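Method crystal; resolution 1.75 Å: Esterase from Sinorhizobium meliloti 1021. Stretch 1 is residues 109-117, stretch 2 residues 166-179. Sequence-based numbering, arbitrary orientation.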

# COMPACT_ATOMS: atom_id res chain seq x y z
N HIS A 109 15.83 11.03 7.33
CA HIS A 109 15.63 12.45 7.60
C HIS A 109 16.83 13.02 8.33
O HIS A 109 17.06 14.25 8.22
CB HIS A 109 14.34 12.70 8.44
CG HIS A 109 14.28 11.95 9.74
ND1 HIS A 109 13.58 10.77 9.94
CD2 HIS A 109 14.90 12.21 10.90
CE1 HIS A 109 13.78 10.33 11.18
NE2 HIS A 109 14.57 11.20 11.78
N GLY A 110 17.54 12.22 9.10
CA GLY A 110 18.82 12.58 9.70
C GLY A 110 18.73 13.32 11.01
O GLY A 110 19.76 13.82 11.50
N THR A 111 17.55 13.42 11.60
CA THR A 111 17.36 14.24 12.79
C THR A 111 17.03 13.45 14.07
O THR A 111 16.19 12.56 14.09
CB THR A 111 16.28 15.35 12.60
OG1 THR A 111 14.96 14.77 12.41
CG2 THR A 111 16.55 16.24 11.32
N ALA A 112 17.68 13.83 15.19
CA ALA A 112 17.31 13.27 16.46
C ALA A 112 15.83 13.48 16.77
O ALA A 112 15.16 12.61 17.35
CB ALA A 112 18.19 13.82 17.60
N PHE A 113 15.35 14.68 16.46
CA PHE A 113 13.96 15.02 16.78
C PHE A 113 13.00 14.08 15.98
O PHE A 113 12.06 13.61 16.51
CB PHE A 113 13.64 16.48 16.43
CG PHE A 113 12.30 16.83 16.81
CD1 PHE A 113 11.98 16.91 18.16
CD2 PHE A 113 11.29 16.91 15.84
CE1 PHE A 113 10.66 17.16 18.53
CE2 PHE A 113 10.00 17.21 16.24
CZ PHE A 113 9.70 17.33 17.55
N GLY A 114 13.33 13.81 14.71
CA GLY A 114 12.47 12.91 13.92
C GLY A 114 12.46 11.48 14.51
O GLY A 114 11.44 10.81 14.46
N ALA A 115 13.58 11.05 15.11
CA ALA A 115 13.70 9.75 15.73
C ALA A 115 12.84 9.70 16.98
O ALA A 115 12.12 8.76 17.20
CB ALA A 115 15.15 9.34 16.07
N VAL A 116 12.91 10.73 17.84
CA VAL A 116 12.10 10.63 19.06
C VAL A 116 10.60 10.71 18.72
O VAL A 116 9.83 10.11 19.39
CB VAL A 116 12.53 11.66 20.14
CG1 VAL A 116 12.25 13.03 19.69
CG2 VAL A 116 11.90 11.36 21.49
N LYS A 117 10.20 11.48 17.71
CA LYS A 117 8.81 11.42 17.27
C LYS A 117 8.41 10.03 16.79
O LYS A 117 7.29 9.60 17.00
CB LYS A 117 8.56 12.42 16.17
CG LYS A 117 8.64 13.85 16.66
CD LYS A 117 7.64 14.17 17.80
CE LYS A 117 6.21 14.09 17.37
NZ LYS A 117 5.21 14.39 18.50
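Stretch 2, residues 166-179: EQSAMLAPLYRDLA

The apolar centre of the contact sets Ala112, Ala115 and Val116, whose CA-to-CB bonds all point toward stretch 2, against Leu171, Leu174, Tyr175 and Leu178. Most of this packing comes from helix 171-179, which runs along helix 112-117 with N-to-C directions differing by 31° (signed crossing angle -31°) and axes approaching to 9.6 Å. Val116, with chi1 in the p well, lies over one turn of the partner helix: its CG2 is 3.6 Å from Leu178 CB and 4.0 Å from Tyr175 CD1, while Val116 CG1 is 4.2 Å from Leu174 CD1. Val116 CG2 also rests 3.6 Å from Leu174 O, so the valine reaches the partner backbone itself. The Tyr175 ring meets Val116 CA obliquely, its CE1 at 3.9 Å, and its OH, hydrogen-bonded elsewhere in the structure, lies 3.5 Å from Ala115 CB. That same Ala115 CB touches Leu171 CD2 at 3.7 Å; Leu171 starts sideways, but its end comes nearer. One turn back, the small side chain of Ala112 fits among three residues, with its CB 3.6 Å from Leu174 CD1, 3.7 Å from Met170 CB and 4.0 Å from Leu171 CD2. Met170 begins toward stretch 1, but its end leads away.

A type I turn from Ser168 to Leu171 links the earlier helical segment, which contains Gln167, to the helix that runs on to Ala179. Gln167, just ahead of this turn, lies at the polar edge, where the first amides of helix 112-117, which lack acceptors one turn earlier in the helix, find other partners. Gln167 OE1 accepts a nearly straight hydrogen bond from Ala112 N (2.8 Å, 169°). A water extends the link, donating to Gln167 OE1 (2.8 Å) and accepting from Phe113 N (3.0 Å). Thr111 caps the helix internally, its OG1 accepting from Gly114 N at 3.0 Å. Outermost, Gly110 O lies 3.2 Å from Gln167 CG.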

# COMPACT_ATOMS: atom_id res chain seq x y z
N GLU A 166 26.84 13.96 15.19
CA GLU A 166 26.31 15.04 15.99
C GLU A 166 24.84 14.83 16.39
O GLU A 166 24.44 15.08 17.52
CB GLU A 166 26.49 16.32 15.23
CG GLU A 166 27.96 16.64 14.98
CD GLU A 166 28.60 16.05 13.68
OE1 GLU A 166 28.09 15.10 12.93
OE2 GLU A 166 29.71 16.57 13.40
N GLN A 167 24.01 14.36 15.43
CA GLN A 167 22.58 14.11 15.79
C GLN A 167 22.38 12.96 16.74
O GLN A 167 21.57 13.01 17.65
CB GLN A 167 21.71 14.05 14.52
CG GLN A 167 21.51 15.35 13.71
CD GLN A 167 20.61 16.33 14.47
OE1 GLN A 167 19.54 15.97 14.96
NE2 GLN A 167 21.08 17.59 14.61
N SER A 168 23.11 11.85 16.57
CA SER A 168 22.87 10.73 17.38
C SER A 168 23.22 10.97 18.82
O SER A 168 22.71 10.31 19.69
CB SER A 168 23.55 9.49 16.85
OG SER A 168 24.98 9.58 16.97
N ALA A 169 24.13 11.93 19.04
CA ALA A 169 24.49 12.29 20.43
C ALA A 169 23.32 12.87 21.17
O ALA A 169 23.30 12.91 22.44
CB ALA A 169 25.66 13.32 20.37
N MET A 170 22.34 13.38 20.42
CA MET A 170 21.13 13.99 21.03
C MET A 170 20.05 12.99 21.37
O MET A 170 19.05 13.34 22.02
CB MET A 170 20.58 15.05 20.13
CG MET A 170 21.53 16.21 19.88
SD MET A 170 20.88 17.22 18.55
CE MET A 170 22.31 18.05 17.85
N LEU A 171 20.18 11.73 20.89
CA LEU A 171 19.11 10.76 21.17
C LEU A 171 18.91 10.42 22.64
O LEU A 171 17.77 10.30 23.07
CB LEU A 171 19.32 9.42 20.40
CG LEU A 171 19.38 9.57 18.89
CD1 LEU A 171 20.00 8.31 18.29
CD2 LEU A 171 17.97 9.92 18.33
N ALA A 172 19.98 10.25 23.45
CA ALA A 172 19.80 9.89 24.85
C ALA A 172 18.94 10.93 25.64
O ALA A 172 18.02 10.56 26.31
CB ALA A 172 21.13 9.61 25.52
N PRO A 173 19.23 12.23 25.54
CA PRO A 173 18.44 13.18 26.36
C PRO A 173 16.98 13.31 25.87
O PRO A 173 16.04 13.36 26.69
CB PRO A 173 19.21 14.50 26.25
CG PRO A 173 20.22 14.35 25.16
CD PRO A 173 20.45 12.86 24.98
N LEU A 174 16.78 13.31 24.53
CA LEU A 174 15.45 13.35 23.94
C LEU A 174 14.66 12.10 24.30
O LEU A 174 13.48 12.22 24.63
CB LEU A 174 15.54 13.53 22.44
CG LEU A 174 16.02 14.85 21.87
CD1 LEU A 174 16.02 14.78 20.34
CD2 LEU A 174 15.16 15.98 22.42
N TYR A 175 15.28 10.90 24.22
CA TYR A 175 14.56 9.68 24.55
C TYR A 175 14.21 9.64 26.04
O TYR A 175 13.18 9.18 26.45
CB TYR A 175 15.35 8.41 24.21
CG TYR A 175 15.37 8.05 22.73
CD1 TYR A 175 15.05 8.95 21.74
CD2 TYR A 175 15.82 6.81 22.32
CE1 TYR A 175 15.11 8.58 20.36
CE2 TYR A 175 15.86 6.42 21.00
CZ TYR A 175 15.50 7.30 20.00
OH TYR A 175 15.59 7.05 18.62
N ARG A 176 15.17 10.10 26.89
CA ARG A 176 14.91 10.11 28.32
C ARG A 176 13.73 11.03 28.66
O ARG A 176 12.88 10.65 29.47
CB ARG A 176 16.17 10.61 29.08
CG ARG A 176 16.02 10.65 30.62
CD ARG A 176 17.25 11.26 31.31
NE ARG A 176 18.48 10.55 31.03
CZ ARG A 176 19.50 10.98 30.25
NH1 ARG A 176 19.52 12.21 29.71
NH2 ARG A 176 20.54 10.16 30.07
N ASP A 177 13.70 12.21 28.05
CA ASP A 177 12.59 13.22 28.19
C ASP A 177 11.28 12.58 27.75
O ASP A 177 10.28 12.65 28.43
CB ASP A 177 12.83 14.46 27.41
CG ASP A 177 13.93 15.35 27.99
OD1 ASP A 177 14.43 15.13 29.08
OD2 ASP A 177 14.32 16.25 27.23
N LEU A 178 11.29 11.89 26.60
CA LEU A 178 10.07 11.17 26.14
C LEU A 178 9.57 10.11 27.07
O LEU A 178 8.35 10.00 27.31
CB LEU A 178 10.32 10.62 24.68
CG LEU A 178 9.06 10.03 24.03
CD1 LEU A 178 8.06 11.08 23.60
CD2 LEU A 178 9.41 9.06 22.81
N ALA A 179 10.47 9.28 27.62
CA ALA A 179 10.17 8.19 28.49
C ALA A 179 9.46 8.76 29.71
O ALA A 179 8.45 8.21 30.16
CB ALA A 179 11.43 7.46 28.89
O HOH W 1 17.17 17.00 15.91